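Erythrocyte membrane protein 1 (Plasmodium falciparum, PDB 2YK0) is a variant parasite surface adhesin that probably binds host-cell receptors, represented here by its N-terminal NTS-DBL1-alpha and CIDR-gamma double domain from a rosetting strain. Local coordinates at residues Gln59-Leu64 with Asn88-Tyr93; Leu81-His86 with Arg97-Gly102; Trp582-Leu587 with Lys652-Asp657; Asp646-Val651 with Asn692-Asp697. The protein carries 8 engineered substitutions. All coordinates share one frame; numbering follows the deposited sequence.

Contact 1 of 4, residues Gln59-Leu64 with Asn88-Tyr93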
# COMPACT_ATOMS: atom_id res chain seq x y z
N GLN A 59 -40.83 -4.55 -5.77
CA GLN A 59 -41.36 -3.22 -6.15
C GLN A 59 -40.28 -2.13 -6.10
O GLN A 59 -39.65 -1.93 -5.04
CB GLN A 59 -42.51 -2.78 -5.22
CG GLN A 59 -43.68 -3.75 -5.09
CD GLN A 59 -44.95 -2.97 -4.88
OE1 GLN A 59 -45.09 -2.19 -3.92
NE2 GLN A 59 -45.88 -3.10 -5.83
N PHE A 60 -40.08 -1.40 -7.24
CA PHE A 60 -39.08 -0.32 -7.33
C PHE A 60 -39.70 0.92 -7.89
O PHE A 60 -40.50 0.81 -8.81
CB PHE A 60 -37.95 -0.67 -8.28
CG PHE A 60 -37.40 -2.06 -8.28
CD1 PHE A 60 -37.95 -3.03 -9.10
CD2 PHE A 60 -36.26 -2.37 -7.57
CE1 PHE A 60 -37.40 -4.31 -9.16
CE2 PHE A 60 -35.70 -3.65 -7.63
CZ PHE A 60 -36.27 -4.61 -8.43
N VAL A 61 -39.28 2.10 -7.41
CA VAL A 61 -39.72 3.42 -7.88
C VAL A 61 -38.52 4.43 -7.92
O VAL A 61 -38.05 4.87 -6.87
CB VAL A 61 -40.94 3.99 -7.06
CG1 VAL A 61 -41.35 5.37 -7.56
CG2 VAL A 61 -42.14 3.05 -7.08
N ASP A 62 -38.05 4.80 -9.12
CA ASP A 62 -36.98 5.79 -9.28
C ASP A 62 -37.61 7.21 -9.35
O ASP A 62 -38.80 7.35 -9.06
CB ASP A 62 -36.06 5.46 -10.48
CG ASP A 62 -36.63 5.77 -11.84
OD1 ASP A 62 -36.65 6.96 -12.22
OD2 ASP A 62 -37.02 4.82 -12.56
N ALA A 63 -36.82 8.25 -9.71
CA ALA A 63 -37.31 9.63 -9.81
C ALA A 63 -38.32 9.81 -10.93
O ALA A 63 -39.37 10.42 -10.70
CB ALA A 63 -36.16 10.58 -10.01
N LEU A 64 -38.00 9.30 -12.13
CA LEU A 64 -38.86 9.33 -13.32
C LEU A 64 -40.10 8.47 -13.07
O LEU A 64 -41.21 8.89 -13.39
CB LEU A 64 -38.12 8.77 -14.55
CG LEU A 64 -37.12 9.66 -15.34
CD1 LEU A 64 -37.07 11.13 -14.86
CD2 LEU A 64 -35.77 8.98 -15.44
N ASN A 88 -34.43 2.54 -6.80
CA ASN A 88 -35.20 3.45 -5.96
C ASN A 88 -34.53 4.82 -5.92
O ASN A 88 -34.98 5.70 -5.18
CB ASN A 88 -35.34 2.88 -4.56
CG ASN A 88 -36.46 1.89 -4.41
OD1 ASN A 88 -37.60 2.14 -4.86
ND2 ASN A 88 -36.20 0.76 -3.72
N ILE A 89 -33.45 4.99 -6.73
CA ILE A 89 -32.62 6.20 -6.78
C ILE A 89 -33.42 7.40 -7.15
O ILE A 89 -33.91 7.49 -8.27
CB ILE A 89 -31.32 6.04 -7.60
CG1 ILE A 89 -30.57 4.76 -7.20
CG2 ILE A 89 -30.44 7.28 -7.47
CD1 ILE A 89 -29.78 4.17 -8.20
N LYS A 90 -33.63 8.27 -6.16
CA LYS A 90 -34.43 9.49 -6.31
C LYS A 90 -33.59 10.74 -6.05
O LYS A 90 -34.15 11.83 -5.90
CB LYS A 90 -35.68 9.45 -5.41
CG LYS A 90 -36.76 8.49 -5.89
CD LYS A 90 -38.10 8.80 -5.26
CE LYS A 90 -39.21 7.90 -5.74
NZ LYS A 90 -39.51 6.80 -4.78
N THR A 91 -32.24 10.58 -6.01
CA THR A 91 -31.29 11.68 -5.81
C THR A 91 -31.05 12.52 -7.07
O THR A 91 -31.28 12.04 -8.20
CB THR A 91 -29.94 11.21 -5.23
OG1 THR A 91 -29.18 12.37 -4.91
CG2 THR A 91 -29.12 10.34 -6.21
N GLY A 92 -30.53 13.72 -6.85
CA GLY A 92 -30.17 14.65 -7.92
C GLY A 92 -28.92 14.22 -8.66
O GLY A 92 -28.95 14.12 -9.88
N TYR A 93 -27.82 13.94 -7.91
CA TYR A 93 -26.52 13.55 -8.45
C TYR A 93 -26.50 12.39 -9.46
O TYR A 93 -25.95 12.55 -10.55
CB TYR A 93 -25.42 13.44 -7.36
CG TYR A 93 -25.56 12.28 -6.39
CD1 TYR A 93 -25.23 10.98 -6.78
CD2 TYR A 93 -25.92 12.49 -5.07
CE1 TYR A 93 -25.33 9.91 -5.89
CE2 TYR A 93 -26.01 11.43 -4.16
CZ TYR A 93 -25.71 10.14 -4.58
OH TYR A 93 -25.80 9.08 -3.70
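Lys90 reaches across to the backbone of Val61, and its ammonium makes a weak hydrogen bond, NZ to Val61 O, at 3.2 Å. The lysine chain runs extended as far as CE and then bends (chi4 100°), which turns the nitrogen onto that carbonyl while CE stays 3.4 Å from Asp62 O. A second weak polar link joins the two backbones: Ala63 N gives its hydrogen to Ile89 O at 3.3 Å, with an N-H...O angle of 128°. Val61 O is shared, since the CA of Asn88 approaches it at 3.3 Å in a CA-H...O contact.

These links lie where helix 63-68 begins. Asp62 is its N-cap, and Asp62 OD1 accepts weakly from Leu64 N at 2.7 Å, its CG set between the backbone N and the carbonyl carbon (chi1 76°) so that the carboxylate turns back over the first turn. The loop 88-93 thus lies against the entry of a short helix in the N-terminal, NTS-DBL1-alpha part of the chain, and the same carboxylate oxygen has a long, weak ion pair with Arg97.

Van der Waals contact is slight. Val61 offers its CG1 branch, 3.8 Å from Lys90 CE, and the two side chains pass at a slant. Lys90 CG lies against the peptide between Asp62 and Ala63, 3.8 Å from Ala63 N. Phe60 and Asn88 both rest on Asn163 of helix 157-176.

Contact 2 of 4, residues Leu81-His86 with Arg97-Gly102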
# COMPACT_ATOMS: atom_id res chain seq x y z
N LEU A 81 -32.14 -7.66 -15.54
CA LEU A 81 -32.37 -6.53 -14.64
C LEU A 81 -31.72 -5.23 -15.17
O LEU A 81 -30.54 -5.22 -15.52
CB LEU A 81 -31.87 -6.85 -13.20
CG LEU A 81 -32.74 -7.77 -12.32
CD1 LEU A 81 -31.97 -8.25 -11.12
CD2 LEU A 81 -33.98 -7.06 -11.85
N ASP A 82 -32.50 -4.13 -15.22
CA ASP A 82 -31.96 -2.84 -15.68
C ASP A 82 -32.10 -1.73 -14.67
O ASP A 82 -33.21 -1.40 -14.25
CB ASP A 82 -32.45 -2.43 -17.09
CG ASP A 82 -32.43 -0.93 -17.34
OD1 ASP A 82 -33.43 -0.28 -17.00
OD2 ASP A 82 -31.38 -0.41 -17.81
N HIS A 83 -30.97 -1.10 -14.38
CA HIS A 83 -30.81 -0.01 -13.43
C HIS A 83 -31.69 1.21 -13.71
O HIS A 83 -31.99 1.99 -12.80
CB HIS A 83 -29.33 0.38 -13.33
CG HIS A 83 -28.81 1.10 -14.52
ND1 HIS A 83 -28.53 0.44 -15.71
CD2 HIS A 83 -28.53 2.42 -14.68
CE1 HIS A 83 -28.11 1.37 -16.55
NE2 HIS A 83 -28.08 2.58 -15.97
N LEU A 84 -32.14 1.36 -14.96
CA LEU A 84 -32.99 2.48 -15.35
C LEU A 84 -34.41 2.28 -14.84
O LEU A 84 -35.21 3.23 -14.82
CB LEU A 84 -32.95 2.68 -16.88
CG LEU A 84 -31.56 3.05 -17.44
CD1 LEU A 84 -31.43 2.70 -18.89
CD2 LEU A 84 -31.22 4.50 -17.18
N PHE A 85 -34.70 1.05 -14.37
CA PHE A 85 -36.03 0.68 -13.90
C PHE A 85 -36.06 -0.21 -12.62
O PHE A 85 -37.13 -0.47 -12.06
CB PHE A 85 -36.79 0.02 -15.06
CG PHE A 85 -37.02 0.86 -16.30
CD1 PHE A 85 -38.00 1.86 -16.32
CD2 PHE A 85 -36.34 0.59 -17.48
CE1 PHE A 85 -38.24 2.61 -17.47
CE2 PHE A 85 -36.57 1.36 -18.62
CZ PHE A 85 -37.52 2.37 -18.60
N HIS A 86 -34.92 -0.70 -12.16
CA HIS A 86 -34.93 -1.58 -10.99
C HIS A 86 -34.09 -0.99 -9.86
O HIS A 86 -33.18 -1.59 -9.28
CB HIS A 86 -34.61 -3.05 -11.37
CG HIS A 86 -35.39 -3.52 -12.57
ND1 HIS A 86 -36.77 -3.34 -12.65
CD2 HIS A 86 -34.95 -4.08 -13.71
CE1 HIS A 86 -37.12 -3.81 -13.83
NE2 HIS A 86 -36.06 -4.27 -14.50
N ARG A 97 -29.10 6.57 -12.57
CA ARG A 97 -29.53 5.54 -11.62
C ARG A 97 -28.60 4.33 -11.67
O ARG A 97 -29.06 3.20 -11.75
CB ARG A 97 -31.00 5.14 -11.88
CG ARG A 97 -32.04 6.22 -11.54
CD ARG A 97 -32.53 6.96 -12.77
NE ARG A 97 -33.30 6.14 -13.70
CZ ARG A 97 -33.36 6.33 -15.01
NH1 ARG A 97 -32.65 7.29 -15.58
NH2 ARG A 97 -34.12 5.56 -15.77
N LYS A 98 -27.28 4.59 -11.65
CA LYS A 98 -26.23 3.57 -11.74
C LYS A 98 -25.86 2.99 -10.37
O LYS A 98 -25.56 3.75 -9.43
CB LYS A 98 -24.95 4.09 -12.43
CG LYS A 98 -25.14 4.93 -13.69
CD LYS A 98 -24.53 6.31 -13.48
CE LYS A 98 -24.92 7.34 -14.51
NZ LYS A 98 -25.23 8.66 -13.88
N PRO A 99 -25.79 1.64 -10.27
CA PRO A 99 -25.34 1.01 -9.02
C PRO A 99 -23.87 1.38 -8.67
O PRO A 99 -23.48 1.39 -7.48
CB PRO A 99 -25.52 -0.49 -9.31
CG PRO A 99 -26.47 -0.55 -10.47
CD PRO A 99 -26.10 0.62 -11.29
N CYS A 100 -23.05 1.66 -9.70
CA CYS A 100 -21.65 2.04 -9.51
C CYS A 100 -21.53 3.50 -9.85
O CYS A 100 -21.61 3.88 -11.02
CB CYS A 100 -20.71 1.18 -10.35
SG CYS A 100 -21.28 -0.54 -10.59
N TYR A 101 -21.41 4.31 -8.82
CA TYR A 101 -21.34 5.75 -8.97
C TYR A 101 -20.40 6.33 -7.88
O TYR A 101 -20.82 6.62 -6.75
CB TYR A 101 -22.78 6.32 -8.91
CG TYR A 101 -22.90 7.80 -9.22
CD1 TYR A 101 -22.81 8.75 -8.21
CD2 TYR A 101 -23.17 8.24 -10.51
CE1 TYR A 101 -22.91 10.11 -8.49
CE2 TYR A 101 -23.32 9.60 -10.79
CZ TYR A 101 -23.20 10.53 -9.77
OH TYR A 101 -23.33 11.88 -10.02
N GLY A 102 -19.12 6.45 -8.23
CA GLY A 102 -18.05 6.97 -7.38
C GLY A 102 -16.70 6.87 -8.07
O GLY A 102 -16.61 7.07 -9.28
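The backbones of 81-86 and 97-102 come closest at Leu84 and Arg97, whose CA atoms are 5.9 Å apart, and neither segment is a regular helix or strand. Arg97 carries the polar link. Its NH2 donates to Leu84 O at 2.7 Å with an N-H...O angle of 162°; the donor lies in the carbonyl plane on a lone pair, and the oxygen sits at the edge of the guanidinium, close to its plane. Bends at chi2 (100°) and chi3 swing the group back over Leu84, where CD2 of the leucine covers one guanidinium face, 3.5 Å from NH1. The carbonyl and the methyl of one residue thus meet the edge and a face of the same flat group. A further bond, from NH1 to Glu95 O, helps fix the rotation of the guanidinium.

His83 points into the other segment. Arg97 O approaches its ring at the edge, near the plane, 3.1 Å from CD2, while His83 CB packs on Pro99 CD at 3.8 Å. Within 81-86 a turn holds the shape, Phe85 N bonding to Asp82 O.

The contact is a surface one, between two passes of the long irregular stretch that separates helix 63-68 from helix 136-139. Cys100 is tied by a disulfide to Cys142, and helix 157-176 lies alongside, its Tyr170 touching both His83 and Pro99.

Contact 3 of 4, residues Trp582-Leu587 with Lys652-Asp657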
# COMPACT_ATOMS: atom_id res chain seq x y z
N TRP A 582 22.91 12.10 0.42
CA TRP A 582 22.91 12.99 1.58
C TRP A 582 21.96 14.19 1.35
O TRP A 582 21.19 14.57 2.24
CB TRP A 582 24.35 13.48 1.84
CG TRP A 582 24.51 14.10 3.18
CD1 TRP A 582 24.83 13.46 4.34
CD2 TRP A 582 24.29 15.48 3.53
NE1 TRP A 582 24.81 14.35 5.39
CE2 TRP A 582 24.48 15.60 4.92
CE3 TRP A 582 23.93 16.62 2.80
CZ2 TRP A 582 24.35 16.82 5.60
CZ3 TRP A 582 23.79 17.83 3.47
CH2 TRP A 582 23.98 17.91 4.85
N LEU A 583 22.01 14.75 0.15
CA LEU A 583 21.23 15.90 -0.29
C LEU A 583 19.73 15.59 -0.36
O LEU A 583 18.91 16.44 0.01
CB LEU A 583 21.77 16.33 -1.65
CG LEU A 583 23.10 17.05 -1.63
CD1 LEU A 583 23.70 17.04 -3.00
CD2 LEU A 583 22.95 18.49 -1.13
N LYS A 584 19.39 14.36 -0.79
CA LYS A 584 18.03 13.86 -0.85
C LYS A 584 17.49 13.78 0.58
O LYS A 584 16.43 14.35 0.90
CB LYS A 584 18.03 12.47 -1.54
CG LYS A 584 16.67 11.87 -1.95
CD LYS A 584 15.55 12.88 -2.33
CE LYS A 584 14.30 12.67 -1.48
NZ LYS A 584 13.57 11.42 -1.83
N ASP A 585 18.30 13.13 1.46
CA ASP A 585 18.07 12.90 2.88
C ASP A 585 17.92 14.21 3.62
O ASP A 585 16.98 14.34 4.39
CB ASP A 585 19.20 12.02 3.48
CG ASP A 585 18.83 11.25 4.75
OD1 ASP A 585 18.12 10.21 4.64
OD2 ASP A 585 19.33 11.62 5.84
N PHE A 586 18.81 15.19 3.37
CA PHE A 586 18.78 16.50 4.04
C PHE A 586 17.44 17.20 3.86
O PHE A 586 16.87 17.66 4.84
CB PHE A 586 19.92 17.41 3.55
CG PHE A 586 19.82 18.81 4.11
CD1 PHE A 586 20.27 19.09 5.40
CD2 PHE A 586 19.23 19.84 3.38
CE1 PHE A 586 20.15 20.38 5.93
CE2 PHE A 586 19.12 21.12 3.91
CZ PHE A 586 19.58 21.39 5.19
N LEU A 587 16.97 17.29 2.60
CA LEU A 587 15.71 17.94 2.23
C LEU A 587 14.56 17.31 2.96
O LEU A 587 13.76 18.04 3.56
CB LEU A 587 15.46 17.87 0.74
CG LEU A 587 16.28 18.80 -0.14
CD1 LEU A 587 15.94 18.57 -1.62
CD2 LEU A 587 16.05 20.27 0.23
N LYS A 652 23.34 24.03 -5.90
CA LYS A 652 22.35 24.70 -6.75
C LYS A 652 21.92 23.75 -7.85
O LYS A 652 20.73 23.43 -7.93
CB LYS A 652 22.91 26.02 -7.31
CG LYS A 652 21.92 27.20 -7.19
CD LYS A 652 22.50 28.49 -7.76
CE LYS A 652 21.47 29.37 -8.42
NZ LYS A 652 21.98 30.06 -9.64
N SER A 653 22.90 23.23 -8.64
CA SER A 653 22.71 22.23 -9.70
C SER A 653 21.75 21.10 -9.25
O SER A 653 20.72 20.89 -9.89
CB SER A 653 24.05 21.66 -10.16
OG SER A 653 24.79 22.57 -10.95
N TYR A 654 22.05 20.44 -8.10
CA TYR A 654 21.17 19.40 -7.54
C TYR A 654 19.75 19.96 -7.24
O TYR A 654 18.77 19.35 -7.66
CB TYR A 654 21.78 18.78 -6.27
CG TYR A 654 21.02 17.56 -5.79
CD1 TYR A 654 21.32 16.29 -6.28
CD2 TYR A 654 19.99 17.68 -4.85
CE1 TYR A 654 20.59 15.17 -5.88
CE2 TYR A 654 19.26 16.56 -4.44
CZ TYR A 654 19.56 15.30 -4.96
OH TYR A 654 18.87 14.18 -4.55
N PHE A 655 19.65 21.11 -6.56
CA PHE A 655 18.38 21.75 -6.18
C PHE A 655 17.55 22.20 -7.35
O PHE A 655 16.32 22.20 -7.27
CB PHE A 655 18.63 22.91 -5.23
CG PHE A 655 18.83 22.50 -3.79
CD1 PHE A 655 19.36 21.26 -3.46
CD2 PHE A 655 18.48 23.36 -2.75
CE1 PHE A 655 19.53 20.89 -2.13
CE2 PHE A 655 18.68 23.00 -1.42
CZ PHE A 655 19.20 21.77 -1.12
N GLU A 656 18.22 22.58 -8.45
CA GLU A 656 17.55 22.96 -9.70
C GLU A 656 16.98 21.68 -10.32
O GLU A 656 15.76 21.55 -10.40
CB GLU A 656 18.54 23.63 -10.66
CG GLU A 656 18.96 25.04 -10.27
CD GLU A 656 19.91 25.72 -11.24
OE1 GLU A 656 20.41 25.05 -12.17
OE2 GLU A 656 20.16 26.93 -11.05
N ASP A 657 17.85 20.71 -10.64
CA ASP A 657 17.51 19.40 -11.21
C ASP A 657 16.52 18.56 -10.37
O ASP A 657 16.05 17.51 -10.84
CB ASP A 657 18.81 18.61 -11.51
CG ASP A 657 19.83 19.34 -12.37
OD1 ASP A 657 19.67 20.56 -12.58
OD2 ASP A 657 20.80 18.69 -12.81
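Leu583 projects from helix 575-601 onto the flat side of Tyr654 on helix 647-657. Its CB stands over one face of the phenol ring, 4.0 Å from the centroid and 20° off the ring normal, a CH-pi contact, and the CD1 methyl continues along the ring to lie 3.9 Å from Tyr654 CG. The two side chains lie side by side, pointing opposite ways. A chi1 of -170° puts the ring of Tyr654 opposite its own backbone N and carries it across helix 575-601 until the hydroxyl meets the next residue: OH lies 3.6 Å from Lys584 CB. The ring therefore lies against a shallow surface made by consecutive residues of one helix turn.

The helix segments approach to 11.4 Å between axes at a crossing angle of -65°, wide enough for these large side chains to fill the gap between the backbones. This is helix-on-helix packing inside the CIDR-gamma part of the chain, within the range of a PFEMP1 DBL-type family, and it is made without a hydrogen bond between the two segments.

One turn on, Leu587 supplies the second bump. Its CD2 methyl comes within 3.7 Å of Phe655 CZ, at the far end of the phenyl ring, and Leu583 CD2 approaches CE1 of the same ring at 4.3 Å. The end of Phe655 thus meets methyls of two leucines four residues apart on helix 575-601. Val662 of helix 659-665 touches both Leu587 and Phe655, and Ile698 of helix 698-716 also packs on Phe655.

Contact 4 of 4, residues Asp646-Val651 with Asn692-Asp697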
# COMPACT_ATOMS: atom_id res chain seq x y z
N ASP A 646 32.40 24.75 -7.72
CA ASP A 646 32.58 24.60 -6.29
C ASP A 646 31.30 23.96 -5.70
O ASP A 646 30.30 23.79 -6.41
CB ASP A 646 32.87 25.98 -5.68
CG ASP A 646 31.76 27.02 -5.79
OD1 ASP A 646 30.85 26.84 -6.63
OD2 ASP A 646 31.82 28.03 -5.06
N ILE A 647 31.34 23.59 -4.40
CA ILE A 647 30.21 22.93 -3.77
C ILE A 647 28.94 23.79 -3.71
O ILE A 647 27.86 23.25 -3.89
CB ILE A 647 30.59 22.14 -2.50
CG1 ILE A 647 29.49 21.13 -2.09
CG2 ILE A 647 31.06 23.05 -1.35
CD1 ILE A 647 29.96 19.95 -1.34
N ALA A 648 29.06 25.12 -3.57
CA ALA A 648 27.89 26.00 -3.54
C ALA A 648 27.06 25.86 -4.84
O ALA A 648 25.81 25.81 -4.79
CB ALA A 648 28.34 27.43 -3.34
N PHE A 649 27.77 25.72 -5.99
CA PHE A 649 27.22 25.52 -7.33
C PHE A 649 26.69 24.08 -7.51
O PHE A 649 25.67 23.90 -8.19
CB PHE A 649 28.26 25.89 -8.41
CG PHE A 649 27.86 25.70 -9.87
CD1 PHE A 649 26.84 26.46 -10.43
CD2 PHE A 649 28.55 24.80 -10.68
CE1 PHE A 649 26.48 26.28 -11.77
CE2 PHE A 649 28.19 24.64 -12.02
CZ PHE A 649 27.16 25.37 -12.55
N LYS A 650 27.36 23.07 -6.87
CA LYS A 650 26.91 21.67 -6.95
C LYS A 650 25.57 21.52 -6.27
O LYS A 650 24.71 20.76 -6.73
CB LYS A 650 27.95 20.69 -6.34
CG LYS A 650 27.55 19.20 -6.33
CD LYS A 650 27.20 18.64 -7.72
CE LYS A 650 26.27 17.46 -7.64
NZ LYS A 650 25.33 17.44 -8.80
N VAL A 651 25.40 22.25 -5.17
CA VAL A 651 24.19 22.28 -4.34
C VAL A 651 23.05 22.93 -5.15
O VAL A 651 21.95 22.38 -5.17
CB VAL A 651 24.47 22.93 -2.96
CG1 VAL A 651 23.20 23.10 -2.14
CG2 VAL A 651 25.47 22.10 -2.17
N ASN A 692 39.64 36.97 -0.58
CA ASN A 692 38.19 37.10 -0.68
C ASN A 692 37.47 36.00 0.12
O ASN A 692 38.05 34.94 0.39
CB ASN A 692 37.72 37.12 -2.16
CG ASN A 692 38.48 38.06 -3.09
OD1 ASN A 692 38.69 37.74 -4.26
ND2 ASN A 692 38.88 39.23 -2.61
N LYS A 693 36.23 36.27 0.52
CA LYS A 693 35.42 35.34 1.30
C LYS A 693 34.50 34.53 0.38
O LYS A 693 33.76 35.12 -0.41
CB LYS A 693 34.61 36.12 2.36
N LYS A 694 34.56 33.18 0.47
CA LYS A 694 33.72 32.29 -0.34
C LYS A 694 32.25 32.41 0.05
O LYS A 694 31.94 32.75 1.20
CB LYS A 694 34.18 30.83 -0.24
CG LYS A 694 34.02 30.07 -1.55
CD LYS A 694 33.55 28.63 -1.34
CE LYS A 694 32.13 28.40 -1.81
NZ LYS A 694 31.74 26.97 -1.81
N LYS A 695 31.36 32.12 -0.90
CA LYS A 695 29.90 32.18 -0.75
C LYS A 695 29.32 30.96 -0.02
O LYS A 695 29.72 29.81 -0.27
CB LYS A 695 29.25 32.38 -2.13
CG LYS A 695 27.84 32.98 -2.11
CD LYS A 695 27.52 33.80 -3.37
CE LYS A 695 27.24 32.98 -4.61
NZ LYS A 695 27.17 33.84 -5.83
N LYS A 696 28.36 31.22 0.89
CA LYS A 696 27.63 30.22 1.66
C LYS A 696 26.75 29.38 0.74
O LYS A 696 26.07 29.92 -0.13
CB LYS A 696 26.75 30.90 2.73
CG LYS A 696 27.47 31.27 4.01
CD LYS A 696 26.96 32.58 4.62
CE LYS A 696 25.84 32.40 5.61
NZ LYS A 696 25.34 33.70 6.13
N ASP A 697 26.78 28.05 0.94
CA ASP A 697 25.98 27.09 0.18
C ASP A 697 24.55 27.09 0.69
O ASP A 697 24.29 27.57 1.80
CB ASP A 697 26.52 25.66 0.35
CG ASP A 697 28.02 25.49 0.34
OD1 ASP A 697 28.67 25.94 1.31
OD2 ASP A 697 28.51 24.74 -0.52
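Lys694 lays the end of its chain against the carboxylate of Asp646. CE is 3.3 Å and NZ 3.4 Å from Asp646 OD2, so the salt bridge is made with the methylene alongside the ammonium. The Lys694 chain is kinked about CG-CD (chi3 110°), which brings its end to the aspartate, and NZ ends 3.8 Å from Ala648 CB. The other carboxylate oxygen, Asp646 OD1, accepts a weak bond from Phe649 N at 3.3 Å, capping the helix start, so that this one aspartate serves both the loop and the helix.

Asp697 comes in close to the same first turn. Its OD2 is 3.2 Å from Ile647 CG2 and 3.1 Å from Ala648 N, but the angle at that N-H is too poor for a hydrogen bond. The carboxylate nevertheless sits by the start of helix 647-657, where the helix dipole would probably favour its negative charge, and a long, weak ion pair links its OD1 with Lys633. Lys695 sends its own ammonium elsewhere, to a salt bridge with Glu676.

Asp646 and Asp697 stand at the N-cap positions of helices 647-657 and 698-716, although Asp697 makes no capping bond. Trp629 of helix 611-636 touches Val651 and Asp697. The arrangement is a junction of two helix starts, capped and charge-paired at Asp646, in the helical portion of the CIDR-gamma region.

Contacts 1 and 2 form one neighbourhood and contacts 3 and 4 another; contact 2 lies across the chain's centre from contacts 3 and 4, and the centres of contacts 1 and 4 are about 69 Å apart. In the first pair the segments alternate along the chain and the centres lie about 10 Å apart, with direct touches such as Phe60 against His86, so the start of helix 63-68 and the loops that follow it pack against one another. The centres of contacts 3 and 4, whose segments also alternate, are about 14 Å apart; both use helix 647-657, contact 4 its start and contact 3 its later turns. The first pair precedes the second in sequence, consistent with separately packed N-terminal and CIDR-gamma regions.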